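Local coordinates for protein HMTCP-1 (Homo sapiens, PDB 1A1X) that binds the PH domains of the kinases AKT1 and AKT2, enhances their phosphorylation and activation, and is the product of a proto-oncogene involved in T cell malignancies, at the interface of chains A and B. Coordinates in Å, arbitrary orientation; residue numbers count along the deposited sequence, not the author numbering. Chains: chain A/B, HMTCP-1.

The interface of chains A and B. Residues chain A 3-5, 92-93; chain B 40, 42, 89, 103, 105.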
# COMPACT_ATOMS: atom_id res chain seq x y z
N ALA A 3 -10.19 -1.42 -2.38
CA ALA A 3 -10.46 -0.90 -3.76
C ALA A 3 -9.92 -1.91 -4.77
O ALA A 3 -8.74 -1.91 -5.09
CB ALA A 3 -9.79 0.47 -3.96
N GLY A 4 -10.81 -2.77 -5.26
CA GLY A 4 -10.41 -3.80 -6.20
C GLY A 4 -10.07 -5.05 -5.42
O GLY A 4 -9.54 -6.00 -5.98
N GLU A 5 -10.39 -5.03 -4.12
CA GLU A 5 -10.13 -6.15 -3.21
C GLU A 5 -11.42 -6.81 -2.74
O GLU A 5 -12.50 -6.24 -2.86
CB GLU A 5 -9.38 -5.68 -1.96
CG GLU A 5 -7.94 -5.23 -2.16
CD GLU A 5 -6.98 -6.36 -2.44
OE1 GLU A 5 -6.90 -7.30 -1.63
OE2 GLU A 5 -6.29 -6.30 -3.47
N LEU A 92 -5.58 -4.47 2.28
CA LEU A 92 -5.52 -5.54 1.31
C LEU A 92 -4.92 -6.82 1.83
O LEU A 92 -4.49 -6.91 2.98
CB LEU A 92 -4.77 -5.07 0.05
CG LEU A 92 -3.72 -3.96 0.17
CD1 LEU A 92 -2.43 -4.51 0.68
CD2 LEU A 92 -3.50 -3.30 -1.17
N MET A 93 -4.99 -7.84 0.99
CA MET A 93 -4.45 -9.16 1.27
C MET A 93 -3.09 -9.19 0.60
O MET A 93 -2.98 -8.96 -0.61
CB MET A 93 -5.36 -10.21 0.63
CG MET A 93 -5.28 -11.58 1.27
SD MET A 93 -5.92 -11.57 2.96
CE MET A 93 -7.36 -10.57 2.77
N PHE B 40 -4.52 -13.22 -8.13
CA PHE B 40 -4.28 -12.08 -9.02
C PHE B 40 -2.84 -11.59 -9.02
O PHE B 40 -1.99 -12.10 -8.29
CB PHE B 40 -5.23 -10.91 -8.70
CG PHE B 40 -5.17 -10.48 -7.27
CD1 PHE B 40 -5.97 -11.10 -6.32
CD2 PHE B 40 -4.26 -9.52 -6.87
CE1 PHE B 40 -5.87 -10.76 -4.97
CE2 PHE B 40 -4.15 -9.17 -5.52
CZ PHE B 40 -4.95 -9.79 -4.57
N ARG B 42 -0.21 -8.10 -8.99
CA ARG B 42 0.01 -6.70 -8.64
C ARG B 42 1.38 -6.28 -9.17
O ARG B 42 2.27 -7.11 -9.33
CB ARG B 42 -0.01 -6.49 -7.12
CG ARG B 42 -1.39 -6.54 -6.46
CD ARG B 42 -1.39 -5.75 -5.13
NE ARG B 42 -2.59 -6.01 -4.33
CZ ARG B 42 -2.67 -6.87 -3.32
NH1 ARG B 42 -1.60 -7.57 -2.96
NH2 ARG B 42 -3.81 -7.04 -2.68
N GLN B 89 -4.18 0.88 -6.38
CA GLN B 89 -4.56 0.60 -4.99
C GLN B 89 -3.98 1.62 -4.03
O GLN B 89 -4.56 1.91 -2.99
CB GLN B 89 -4.18 -0.83 -4.61
CG GLN B 89 -4.85 -1.83 -5.52
CD GLN B 89 -4.87 -3.21 -4.92
OE1 GLN B 89 -3.87 -3.91 -4.93
NE2 GLN B 89 -6.01 -3.59 -4.38
N LYS B 103 -3.09 -3.13 -9.50
CA LYS B 103 -3.67 -4.45 -9.44
C LYS B 103 -4.39 -4.75 -10.74
O LYS B 103 -5.31 -4.03 -11.13
CB LYS B 103 -4.65 -4.55 -8.27
CG LYS B 103 -5.24 -5.95 -8.06
CD LYS B 103 -6.20 -5.98 -6.90
CE LYS B 103 -6.76 -7.37 -6.72
NZ LYS B 103 -7.60 -7.47 -5.51
N LEU B 105 -7.01 -6.13 -12.93
CA LEU B 105 -8.39 -6.54 -12.75
C LEU B 105 -8.84 -7.49 -13.86
O LEU B 105 -8.27 -7.48 -14.96
CB LEU B 105 -9.29 -5.30 -12.74
CG LEU B 105 -9.01 -4.26 -11.65
CD1 LEU B 105 -9.90 -3.04 -11.86
CD2 LEU B 105 -9.26 -4.86 -10.29
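The carboxylate oxygen OE2 of A:Glu5 accepts from three side chains of chain B. B:Arg42 NH2 lies 2.7 Å from A:Glu5 OE2 and forms a salt bridge, the oxygen lying near the guanidinium plane. B:Lys103 NZ makes a second salt bridge of 2.7 Å to A:Glu5 OE2, well off the carboxylate plane (71°). The third donor, B:Gln89 NE2, reaches A:Glu5 OE2 from the anti side at 2.9 Å, nearly straight at 169° about the hydrogen. Two cationic groups around one oxygen would favour a negative carboxylate. The bend at chi2 of A:Glu5 (-72°) turns the acid toward this cluster, while its other oxygen, OE1, accepts from the backbone N of A:Met93 and ties the N-terminal segment to strand 85-94.

B:Lys103 is extended throughout, CG anti to the backbone N, and carries its ammonium between A:Glu5 and the carbonyl O of A:Gly4, 2.5 Å from NZ. The amide of B:Gln89 divides its work: NE2 also meets A:Ala3 O, whereas OE1 accepts from B:Arg42 NE within chain B, a bond that helps fix the guanidinium's rotation. B:Phe40 lies over one face of that group, its CE2 3.5 Å above the guanidinium plane. A:Leu92 CD2 makes van der Waals contact with the amide carbon CD of B:Gln89 at 4.0 Å.

This mainly polar patch, set against B strands 41-46, 85-94 and 97-104, belongs to a two-fold homodimer interface that may or may not be biological. End-on, B:Arg42 NH2 and NH1 both bond to the carbonyl oxygen of A:Met93, at 2.9 and 3.1 Å from A:Met93 O, approaching from the same face of its carbonyl plane.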